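Local coordinates for ethylbenzene dehydrogenase alpha-subunit (Aromatoleum aromaticum, PDB 2IVF), which belongs to the molybdopterin oxidoreductase family and binds a molybdenum atom, two pterin guanosine dinucleotides and an iron/sulfur cluster, at residues H192-W200 with Y655-T663; A167-D176 with I694-R705. All blocks are in the same frame, centred on the assembly; numbering follows the deposited sequence.

Contact 1. Residues H192-W200 with Y655-T663. With MD1 (phosphoric acid 4-(2-amino-4-oxo-3,4,5,6,-tetrahydro-pteridin-6-yl)-2-hydroxy-3,4-dimercapto-but-3-en-yl ester guanylate ester), chain N; ACT (acetate ion), chain E.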
loop_
_atom_site.group_PDB
_atom_site.type_symbol
_atom_site.label_atom_id
_atom_site.label_comp_id
_atom_site.label_asym_id
_atom_site.label_seq_id
_atom_site.Cartn_x
_atom_site.Cartn_y
_atom_site.Cartn_z
ATOM N N HIS A 192 -8.874 16.558 -3.080
ATOM C CA HIS A 192 -7.959 16.138 -2.044
ATOM C C HIS A 192 -6.608 16.810 -2.255
ATOM O O HIS A 192 -6.502 17.729 -3.065
ATOM C CB HIS A 192 -7.863 14.604 -1.980
ATOM C CG HIS A 192 -7.755 14.077 -0.588
ATOM N ND1 HIS A 192 -6.912 14.640 0.350
ATOM C CD2 HIS A 192 -8.342 13.010 0.022
ATOM C CE1 HIS A 192 -7.035 13.984 1.494
ATOM N NE2 HIS A 192 -7.878 12.980 1.319
ATOM N N VAL A 193 -5.592 16.416 -1.503
ATOM C CA VAL A 193 -4.327 17.104 -1.495
ATOM C C VAL A 193 -3.287 16.291 -2.272
ATOM O O VAL A 193 -2.105 16.630 -2.268
ATOM C CB VAL A 193 -3.885 17.432 -0.040
ATOM C CG1 VAL A 193 -2.664 18.386 -0.003
ATOM C CG2 VAL A 193 -5.069 18.039 0.712
ATOM N N HIS A 194 -3.724 15.249 -2.970
ATOM C CA HIS A 194 -2.761 14.315 -3.550
ATOM C C HIS A 194 -1.839 14.998 -4.538
ATOM O O HIS A 194 -0.723 14.550 -4.741
ATOM C CB HIS A 194 -3.433 13.197 -4.310
ATOM C CG HIS A 194 -4.570 12.574 -3.588
ATOM N ND1 HIS A 194 -4.429 11.982 -2.352
ATOM C CD2 HIS A 194 -5.869 12.447 -3.930
ATOM C CE1 HIS A 194 -5.606 11.523 -1.960
ATOM N NE2 HIS A 194 -6.496 11.775 -2.910
ATOM N N ALA A 195 -2.363 16.005 -5.233
ATOM C CA ALA A 195 -1.640 16.721 -6.286
ATOM C C ALA A 195 -0.640 17.659 -5.649
ATOM O O ALA A 195 0.169 18.251 -6.346
ATOM C CB ALA A 195 -2.622 17.528 -7.145
ATOM N N GLY A 196 -0.759 17.833 -4.331
ATOM C CA GLY A 196 0.111 18.724 -3.585
ATOM C C GLY A 196 -0.673 19.808 -2.865
ATOM O O GLY A 196 -1.728 20.214 -3.308
ATOM N N SER A 197 -0.128 20.230 -1.736
ATOM C CA SER A 197 -0.656 21.342 -0.946
ATOM C C SER A 197 -0.818 22.580 -1.796
ATOM O O SER A 197 -1.780 23.327 -1.606
ATOM C CB SER A 197 0.263 21.617 0.270
ATOM O OG SER A 197 1.548 21.983 -0.140
ATOM N N ILE A 198 0.089 22.781 -2.752
ATOM C CA ILE A 198 0.062 23.955 -3.589
ATOM C C ILE A 198 -1.058 23.799 -4.611
ATOM O O ILE A 198 -1.798 24.715 -4.846
ATOM C CB ILE A 198 1.419 24.182 -4.293
ATOM C CG1 ILE A 198 2.569 24.401 -3.284
ATOM C CG2 ILE A 198 1.352 25.369 -5.274
ATOM C CD1 ILE A 198 3.968 24.267 -3.889
ATOM N N ALA A 199 -1.209 22.604 -5.166
ATOM C CA ALA A 199 -2.357 22.318 -6.046
ATOM C C ALA A 199 -3.692 22.465 -5.309
ATOM O O ALA A 199 -4.637 22.985 -5.850
ATOM C CB ALA A 199 -2.216 20.907 -6.591
ATOM N N TRP A 200 -3.761 22.012 -4.058
ATOM C CA TRP A 200 -4.983 22.184 -3.241
ATOM C C TRP A 200 -5.250 23.686 -3.014
ATOM O O TRP A 200 -6.371 24.210 -3.272
ATOM C CB TRP A 200 -4.898 21.413 -1.898
ATOM C CG TRP A 200 -6.245 21.405 -1.261
ATOM C CD1 TRP A 200 -7.221 20.467 -1.408
ATOM C CD2 TRP A 200 -6.828 22.469 -0.507
ATOM N NE1 TRP A 200 -8.347 20.843 -0.723
ATOM C CE2 TRP A 200 -8.131 22.067 -0.161
ATOM C CE3 TRP A 200 -6.336 23.670 -0.002
ATOM C CZ2 TRP A 200 -8.978 22.848 0.615
ATOM C CZ3 TRP A 200 -7.229 24.498 0.747
ATOM C CH2 TRP A 200 -8.515 24.052 1.046
ATOM N N TYR A 655 4.908 13.762 -8.718
ATOM C CA TYR A 655 5.867 13.884 -7.610
ATOM C C TYR A 655 7.267 13.811 -8.188
ATOM O O TYR A 655 7.531 13.061 -9.147
ATOM C CB TYR A 655 5.652 12.832 -6.499
ATOM C CG TYR A 655 4.192 12.560 -6.228
ATOM C CD1 TYR A 655 3.224 13.571 -6.343
ATOM C CD2 TYR A 655 3.763 11.283 -5.913
ATOM C CE1 TYR A 655 1.900 13.305 -6.127
ATOM C CE2 TYR A 655 2.445 11.014 -5.703
ATOM C CZ TYR A 655 1.530 12.003 -5.818
ATOM O OH TYR A 655 0.256 11.678 -5.637
ATOM N N TYR A 656 8.145 14.626 -7.616
ATOM C CA TYR A 656 9.554 14.767 -8.049
ATOM C C TYR A 656 9.710 15.688 -9.236
ATOM O O TYR A 656 10.845 15.996 -9.645
ATOM C CB TYR A 656 10.238 13.466 -8.445
ATOM C CG TYR A 656 10.176 12.264 -7.537
ATOM C CD1 TYR A 656 9.826 12.361 -6.186
ATOM C CD2 TYR A 656 10.513 11.007 -8.050
ATOM C CE1 TYR A 656 9.769 11.228 -5.381
ATOM C CE2 TYR A 656 10.461 9.881 -7.284
ATOM C CZ TYR A 656 10.108 9.985 -5.923
ATOM O OH TYR A 656 10.074 8.864 -5.150
ATOM N N GLU A 657 8.603 16.141 -9.800
ATOM C CA GLU A 657 8.621 16.927 -11.059
ATOM C C GLU A 657 8.165 18.362 -10.845
ATOM O O GLU A 657 8.005 19.137 -11.805
ATOM C CB GLU A 657 7.713 16.298 -12.092
ATOM C CG GLU A 657 8.138 14.906 -12.554
ATOM C CD GLU A 657 7.191 14.308 -13.575
ATOM O OE1 GLU A 657 6.028 14.741 -13.618
ATOM O OE2 GLU A 657 7.610 13.395 -14.331
ATOM N N LYS A 658 7.942 18.701 -9.574
ATOM C CA LYS A 658 7.502 20.023 -9.148
ATOM C C LYS A 658 7.838 20.216 -7.686
ATOM O O LYS A 658 7.798 19.283 -6.877
ATOM C CB LYS A 658 6.008 20.183 -9.353
ATOM C CG LYS A 658 5.162 19.252 -8.513
ATOM C CD LYS A 658 3.698 19.204 -9.071
ATOM C CE LYS A 658 2.956 18.163 -8.263
ATOM N NZ LYS A 658 1.612 17.841 -8.830
ATOM N N HIS A 659 8.206 21.437 -7.325
ATOM C CA HIS A 659 8.540 21.703 -5.906
ATOM C C HIS A 659 7.266 21.573 -5.079
ATOM O O HIS A 659 6.175 22.017 -5.506
ATOM C CB HIS A 659 9.084 23.085 -5.721
ATOM C CG HIS A 659 10.280 23.382 -6.554
ATOM N ND1 HIS A 659 10.184 23.834 -7.853
ATOM C CD2 HIS A 659 11.602 23.315 -6.271
ATOM C CE1 HIS A 659 11.397 24.015 -8.342
ATOM N NE2 HIS A 659 12.277 23.727 -7.398
ATOM N N GLU A 660 7.400 20.934 -3.917
ATOM C CA GLU A 660 6.280 20.772 -2.996
ATOM C C GLU A 660 6.765 20.514 -1.594
ATOM O O GLU A 660 7.960 20.419 -1.327
ATOM C CB GLU A 660 5.391 19.595 -3.463
ATOM C CG GLU A 660 4.139 19.990 -4.222
ATOM C CD GLU A 660 3.109 20.658 -3.324
ATOM O OE1 GLU A 660 3.357 20.733 -2.101
ATOM O OE2 GLU A 660 2.065 21.105 -3.834
ATOM N N MET A 661 5.805 20.419 -0.680
ATOM C CA MET A 661 6.100 20.041 0.674
ATOM C C MET A 661 5.015 19.078 1.084
ATOM O O MET A 661 3.863 19.288 0.705
ATOM C CB MET A 661 5.982 21.260 1.536
ATOM C CG MET A 661 6.437 21.112 2.912
ATOM S SD MET A 661 6.571 22.799 3.579
ATOM C CE MET A 661 4.889 23.301 3.464
ATOM N N THR A 662 5.364 18.050 1.851
ATOM C CA THR A 662 4.352 17.114 2.319
ATOM C C THR A 662 3.416 17.788 3.345
ATOM O O THR A 662 3.628 18.919 3.740
ATOM C CB THR A 662 5.005 15.909 2.917
ATOM O OG1 THR A 662 5.873 16.336 3.963
ATOM C CG2 THR A 662 5.819 15.182 1.856
ATOM N N THR A 663 2.316 17.122 3.670
ATOM C CA THR A 663 1.307 17.677 4.557
ATOM C C THR A 663 1.134 16.720 5.703
ATOM O O THR A 663 0.227 15.884 5.699
ATOM C CB THR A 663 -0.045 17.848 3.845
ATOM O OG1 THR A 663 -0.496 16.576 3.337
ATOM C CG2 THR A 663 0.108 18.830 2.686
HETATM P PB MD1 N . -9.821 10.366 -4.289
HETATM O O3B MD1 N . -8.703 9.372 -4.803
HETATM O O1B MD1 N . -9.123 11.541 -3.706
HETATM O O2B MD1 N . -10.951 10.498 -5.235
HETATM O O3A MD1 N . -10.421 9.542 -3.073
HETATM C C10 MD1 N . -9.912 9.649 -1.726
HETATM C C11 MD1 N . -10.658 8.565 -0.965
HETATM O O11 MD1 N . -9.963 7.330 -1.350
HETATM C C12 MD1 N . -10.496 8.761 0.518
HETATM S S12 MD1 N . -9.281 9.775 1.168
HETATM C C13 MD1 N . -11.275 8.075 1.415
HETATM S S13 MD1 N . -11.081 8.231 3.084
HETATM C C14 MD1 N . -12.365 7.166 0.994
HETATM N N15 MD1 N . -12.292 5.794 1.368
HETATM C C16 MD1 N . -13.200 4.879 0.902
HETATM C C15 MD1 N . -13.127 3.596 1.413
HETATM O O14 MD1 N . -12.270 3.279 2.281
HETATM N N17 MD1 N . -13.994 2.712 0.857
HETATM C C17 MD1 N . -14.933 3.100 -0.100
HETATM N N16 MD1 N . -15.747 2.156 -0.551
HETATM N N18 MD1 N . -15.005 4.368 -0.536
HETATM C C20 MD1 N . -14.160 5.248 -0.043
HETATM N N8 MD1 N . -14.261 6.542 -0.442
HETATM C C7 MD1 N . -13.364 7.597 -0.052
HETATM P PA MD1 N . -8.248 8.890 -6.270
HETATM O O1A MD1 N . -6.831 8.447 -6.105
HETATM O O2A MD1 N . -9.224 7.880 -6.737
HETATM O "O5'" MD1 N . -8.329 10.159 -7.207
HETATM C "C5'" MD1 N . -7.340 11.161 -6.998
HETATM C "C4'" MD1 N . -6.717 11.516 -8.285
HETATM O "O4'" MD1 N . -5.653 12.384 -7.913
HETATM C "C1'" MD1 N . -4.668 12.190 -8.928
HETATM N N9 MD1 N . -3.322 12.655 -8.564
HETATM C C4 MD1 N . -2.786 13.768 -9.043
HETATM N N3 MD1 N . -3.313 14.684 -9.890
HETATM C C2 MD1 N . -2.602 15.757 -10.241
HETATM N N2 MD1 N . -3.127 16.690 -11.078
HETATM N N1 MD1 N . -1.302 15.853 -9.785
HETATM C C6 MD1 N . -0.707 14.960 -8.927
HETATM O O6 MD1 N . 0.436 15.179 -8.524
HETATM C C5 MD1 N . -1.485 13.864 -8.523
HETATM N N7 MD1 N . -1.278 12.801 -7.754
HETATM C C8 MD1 N . -2.405 12.083 -7.779
HETATM C "C2'" MD1 N . -4.639 10.682 -9.154
HETATM O "O2'" MD1 N . -4.138 10.299 -10.458
HETATM C "C3'" MD1 N . -6.094 10.259 -8.903
HETATM O "O3'" MD1 N . -6.785 9.922 -10.135
HETATM C C ACT E . -7.679 11.858 4.449
HETATM O O ACT E . -8.216 11.404 3.450
HETATM O OXT ACT E . -7.348 10.956 5.271
HETATM C CH3 ACT E . -7.490 13.323 4.632
HETATM O O HOH W 1 1.497 20.952 -6.582
HETATM O O HOH W 2 1.642 18.222 -0.551
#
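The Tyr655 ring takes the backbone carbonyl of His194 at its edge, near the ring plane; its OH donates to His194 O over 3.2 Å, arriving from above the carbonyl plane. With CG anti to the carbonyl carbon (chi1 -39°), the ring extends to MD1, where OH comes within 2.8 Å of N7. The His194 ring meets MD1 at its own edge: NE2 donates in plane to O1B of a phosphate at 2.8 Å, while ND1 is bonded to Ile85 N. CE1 of His194 lies over one face of the His192 ring, whose NE2 donates at the edge to an acetate ion and whose ND1 accepts from Val193 N.

Lys658, extended beyond CG, bridges protein and MD1: NZ reaches Ala195 O and MD1 O6, both at 2.9 Å, and also makes a salt bridge with Glu687 and a hydrogen bond to Ala653 O. Glu660, bent at chi2 (-70°), turns its carboxylate onto the start of helix 197-210. OE2 receives Ile198 N through its syn lone pair at 2.8 Å; OE1 takes Ser197 OG by its syn and Met661 N by its anti lone pair. Gly196, the N-cap residue, has no side chain and lets OE2 come in close over its CA, at 3.1 Å. Beyond this, CG1 of Val193 and CG2 of Thr663 meet tip to tip at 3.9 Å.

Two donors on OE1 and one on OE2 fix the carboxylate's rotation. Its probable negative charge would suit the amide-rich helix start. Lys658 and Tyr655, which join the segments through the carbonyls of Ala195 and His194, also line the MD1 pocket, the lysine at the guanine edge.

Contact 2. Residues A167-D176 with I694-R705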
loop_
_atom_site.group_PDB
_atom_site.type_symbol
_atom_site.label_atom_id
_atom_site.label_comp_id
_atom_site.label_asym_id
_atom_site.label_seq_id
_atom_site.Cartn_x
_atom_site.Cartn_y
_atom_site.Cartn_z
ATOM N N ALA A 167 -7.519 25.329 -22.141
ATOM C CA ALA A 167 -7.813 26.362 -21.141
ATOM C C ALA A 167 -8.859 27.343 -21.645
ATOM O O ALA A 167 -9.684 27.825 -20.872
ATOM C CB ALA A 167 -6.528 27.092 -20.735
ATOM N N GLY A 168 -8.833 27.634 -22.944
ATOM C CA GLY A 168 -9.841 28.485 -23.581
ATOM C C GLY A 168 -11.249 27.905 -23.509
ATOM O O GLY A 168 -12.215 28.619 -23.196
ATOM N N ASP A 169 -11.383 26.613 -23.789
ATOM C CA ASP A 169 -12.719 25.985 -23.720
ATOM C C ASP A 169 -13.207 25.992 -22.297
ATOM O O ASP A 169 -14.387 26.204 -22.035
ATOM C CB ASP A 169 -12.721 24.530 -24.188
ATOM C CG ASP A 169 -12.494 24.379 -25.679
ATOM O OD1 ASP A 169 -12.493 25.392 -26.404
ATOM O OD2 ASP A 169 -12.322 23.216 -26.104
ATOM N N ILE A 170 -12.305 25.719 -21.366
ATOM C CA ILE A 170 -12.681 25.728 -19.972
ATOM C C ILE A 170 -13.158 27.111 -19.550
ATOM O O ILE A 170 -14.191 27.246 -18.875
ATOM C CB ILE A 170 -11.524 25.281 -19.072
ATOM C CG1 ILE A 170 -11.203 23.811 -19.350
ATOM C CG2 ILE A 170 -11.896 25.527 -17.614
ATOM C CD1 ILE A 170 -9.836 23.338 -18.832
ATOM N N ALA A 171 -12.411 28.135 -19.938
ATOM C CA ALA A 171 -12.748 29.502 -19.573
ATOM C C ALA A 171 -14.072 29.922 -20.154
ATOM O O ALA A 171 -14.880 30.582 -19.501
ATOM C CB ALA A 171 -11.674 30.435 -20.080
ATOM N N ASP A 172 -14.282 29.588 -21.417
ATOM C CA ASP A 172 -15.575 29.880 -22.025
ATOM C C ASP A 172 -16.721 29.202 -21.283
ATOM O O ASP A 172 -17.796 29.798 -21.147
ATOM C CB ASP A 172 -15.587 29.458 -23.479
ATOM C CG ASP A 172 -15.050 30.524 -24.406
ATOM O OD1 ASP A 172 -15.041 31.736 -24.074
ATOM O OD2 ASP A 172 -14.631 30.126 -25.500
ATOM N N SER A 173 -16.538 27.958 -20.850
ATOM C CA SER A 173 -17.633 27.271 -20.144
ATOM C C SER A 173 -17.910 27.939 -18.767
ATOM O O SER A 173 -19.068 28.070 -18.331
ATOM C CB SER A 173 -17.341 25.793 -19.986
ATOM O OG SER A 173 -16.399 25.604 -18.939
ATOM N N ILE A 174 -16.840 28.385 -18.099
ATOM C CA ILE A 174 -16.969 29.150 -16.843
ATOM C C ILE A 174 -17.762 30.449 -17.053
ATOM O O ILE A 174 -18.710 30.770 -16.329
ATOM C CB ILE A 174 -15.568 29.437 -16.220
ATOM C CG1 ILE A 174 -14.913 28.136 -15.753
ATOM C CG2 ILE A 174 -15.671 30.411 -15.070
ATOM C CD1 ILE A 174 -13.434 28.313 -15.307
ATOM N N ILE A 175 -17.352 31.199 -18.063
ATOM C CA ILE A 175 -18.035 32.402 -18.466
ATOM C C ILE A 175 -19.487 32.126 -18.809
ATOM O O ILE A 175 -20.374 32.804 -18.309
ATOM C CB ILE A 175 -17.338 33.039 -19.659
ATOM C CG1 ILE A 175 -15.946 33.528 -19.237
ATOM C CG2 ILE A 175 -18.124 34.213 -20.178
ATOM C CD1 ILE A 175 -15.077 33.998 -20.359
ATOM N N ASP A 176 -19.736 31.124 -19.642
ATOM C CA ASP A 176 -21.126 30.809 -20.055
ATOM C C ASP A 176 -22.031 30.604 -18.814
ATOM O O ASP A 176 -23.121 31.136 -18.697
ATOM C CB ASP A 176 -21.131 29.515 -20.876
ATOM C CG ASP A 176 -20.582 29.691 -22.288
ATOM O OD1 ASP A 176 -20.459 30.810 -22.775
ATOM O OD2 ASP A 176 -20.255 28.661 -22.903
ATOM N N ILE A 694 -5.835 29.005 -16.762
ATOM C CA ILE A 694 -7.298 29.021 -16.887
ATOM C C ILE A 694 -7.844 30.392 -16.501
ATOM O O ILE A 694 -8.601 31.044 -17.272
ATOM C CB ILE A 694 -7.967 27.938 -16.024
ATOM C CG1 ILE A 694 -7.630 26.558 -16.587
ATOM C CG2 ILE A 694 -9.487 28.198 -15.979
ATOM C CD1 ILE A 694 -7.978 25.367 -15.715
ATOM N N LEU A 695 -7.422 30.892 -15.343
ATOM C CA LEU A 695 -7.898 32.209 -14.916
ATOM C C LEU A 695 -7.495 33.379 -15.848
ATOM O O LEU A 695 -8.268 34.299 -16.033
ATOM C CB LEU A 695 -7.482 32.482 -13.460
ATOM C CG LEU A 695 -8.135 31.563 -12.449
ATOM C CD1 LEU A 695 -7.670 31.929 -11.038
ATOM C CD2 LEU A 695 -9.665 31.594 -12.585
ATOM N N LYS A 696 -6.292 33.352 -16.423
ATOM C CA LYS A 696 -5.875 34.368 -17.386
ATOM C C LYS A 696 -6.815 34.300 -18.576
ATOM O O LYS A 696 -7.373 35.309 -19.018
ATOM C CB LYS A 696 -4.427 34.078 -17.807
ATOM C CG LYS A 696 -3.753 35.090 -18.746
ATOM C CD LYS A 696 -2.376 34.581 -19.185
ATOM C CE LYS A 696 -1.684 35.458 -20.246
ATOM N NZ LYS A 696 -2.094 35.156 -21.697
ATOM N N LYS A 697 -7.046 33.075 -19.048
ATOM C CA LYS A 697 -7.954 32.833 -20.179
ATOM C C LYS A 697 -9.369 33.263 -19.892
ATOM O O LYS A 697 -10.023 33.784 -20.761
ATOM C CB LYS A 697 -7.954 31.361 -20.561
ATOM C CG LYS A 697 -6.683 30.927 -21.254
ATOM C CD LYS A 697 -6.655 31.392 -22.676
ATOM C CE LYS A 697 -5.306 31.148 -23.309
ATOM N NZ LYS A 697 -5.049 32.106 -24.417
ATOM N N VAL A 698 -9.839 33.056 -18.672
ATOM C CA VAL A 698 -11.144 33.558 -18.283
ATOM C C VAL A 698 -11.210 35.074 -18.494
ATOM O O VAL A 698 -12.149 35.578 -19.112
ATOM C CB VAL A 698 -11.479 33.174 -16.839
ATOM C CG1 VAL A 698 -12.604 33.956 -16.318
ATOM C CG2 VAL A 698 -11.762 31.676 -16.748
ATOM N N GLY A 699 -10.196 35.776 -18.002
ATOM C CA GLY A 699 -10.076 37.202 -18.208
ATOM C C GLY A 699 -10.012 37.577 -19.681
ATOM O O GLY A 699 -10.750 38.446 -20.131
ATOM N N GLU A 700 -9.132 36.917 -20.430
ATOM C CA GLU A 700 -8.883 37.252 -21.841
ATOM C C GLU A 700 -10.145 36.970 -22.678
ATOM O O GLU A 700 -10.564 37.801 -23.476
ATOM C CB GLU A 700 -7.694 36.444 -22.386
ATOM C CG GLU A 700 -6.312 36.911 -21.867
ATOM C CD GLU A 700 -5.141 36.048 -22.348
ATOM O OE1 GLU A 700 -5.380 35.026 -23.033
ATOM O OE2 GLU A 700 -3.973 36.390 -22.024
ATOM N N ARG A 701 -10.743 35.797 -22.452
ATOM C CA ARG A 701 -11.936 35.369 -23.179
ATOM C C ARG A 701 -13.101 36.274 -22.824
ATOM O O ARG A 701 -13.861 36.711 -23.708
ATOM C CB ARG A 701 -12.264 33.898 -22.888
ATOM C CG ARG A 701 -11.157 32.877 -23.333
ATOM C CD ARG A 701 -10.938 32.927 -24.832
ATOM N NE ARG A 701 -12.221 32.620 -25.444
ATOM C CZ ARG A 701 -12.745 33.235 -26.493
ATOM N NH1 ARG A 701 -12.110 34.216 -27.133
ATOM N NH2 ARG A 701 -13.949 32.872 -26.898
ATOM N N ALA A 702 -13.218 36.626 -21.552
ATOM C CA ALA A 702 -14.274 37.551 -21.152
ATOM C C ALA A 702 -14.081 38.841 -21.905
ATOM O O ALA A 702 -15.041 39.408 -22.461
ATOM C CB ALA A 702 -14.258 37.791 -19.669
ATOM N N ALA A 703 -12.831 39.304 -21.959
ATOM C CA ALA A 703 -12.554 40.597 -22.609
ATOM C C ALA A 703 -12.912 40.556 -24.101
ATOM O O ALA A 703 -13.569 41.457 -24.622
ATOM C CB ALA A 703 -11.063 40.989 -22.407
ATOM N N ALA A 704 -12.471 39.502 -24.782
ATOM C CA ALA A 704 -12.764 39.311 -26.205
ATOM C C ALA A 704 -14.270 39.216 -26.462
ATOM O O ALA A 704 -14.744 39.618 -27.518
ATOM C CB ALA A 704 -12.059 38.056 -26.720
ATOM N N ARG A 705 -15.005 38.677 -25.486
ATOM C CA ARG A 705 -16.455 38.524 -25.563
ATOM C C ARG A 705 -17.205 39.766 -25.096
ATOM O O ARG A 705 -18.430 39.806 -25.135
ATOM C CB ARG A 705 -16.895 37.295 -24.780
ATOM C CG ARG A 705 -16.458 36.014 -25.441
ATOM C CD ARG A 705 -16.684 34.767 -24.601
ATOM N NE ARG A 705 -18.102 34.505 -24.347
ATOM C CZ ARG A 705 -18.573 33.462 -23.671
ATOM N NH1 ARG A 705 -17.768 32.537 -23.187
ATOM N NH2 ARG A 705 -19.874 33.326 -23.500
#
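Ala171 lays its methyl against CG2 of Val698 at 3.6 Å, a knob among Ile694, Lys697, Val698 and Arg701. The small side chain allows close passage: the axes of helix segments 167-176 and 694-704 approach to 8.3 Å and cross at -64°. Ala167 rests its methyl on CG of Lys697, whose amino group forms salt bridges with Asp164, earlier on the partner helix, and with Glu700 on its own.

On one flank, CG2 of Ile694 meets both CG2 of Ile170 and CD1 of Ile174, each at 4.0 Å; the side chains of Ile174 and Ile694 cross at about a right angle. CD1 of Ile175 drops onto the backbone near Val698 O and comes within 3.4 Å of Ala702 N.

The other flank is ionic. Arg701, folded back at chi2 and chi3, is itself a knob among Gly168, Ala171, Asp172 and Ile175, and its NH2 meets the syn lone pair of Asp172 OD2 at 3.2 Å, with the two flat groups 77° apart. NH1 of Arg705 reaches Asp172 OD1 at 3.0 Å from above the carboxylate plane. NH2 of Arg705 donates to Asp176 OD1 at 2.7 Å, while CG2 of Ile175 covers one face of this guanidinium, toward its rim. Asp172 thus serves two arginines, and Arg705 two aspartates, in a network at the partly exposed border.

The apolar side continues inward: Ile170 and Ile694 pack on Phe633 of strand 631-636 and Leu650 of strand 648-651, and Val698 touches Leu723 of helix 723-727, so the crossed helices 163-181 and 687-704 lie against the mixed sheet containing both strands.

In the fold
Contact 1 is nested along the chain inside the loop closed by contact 2: 167-176 comes first, then 192-200, then 655-663, and finally 694-705. Their centres are 26 Å apart and their nearest atoms about 11 Å, on the same side of the chain's centre. One mixed sheet relates them. Helix 163-181 leads to its edge strand 186-188, beyond which comes 192-200; strand 648-651 precedes 655-663, and helix 687-704 follows later. Contact 2 therefore packs helices on this sheet, whereas contact 1 gathers the chain following two of its strands around MD1, joining distant parts of the sequence at the MD1 pocket.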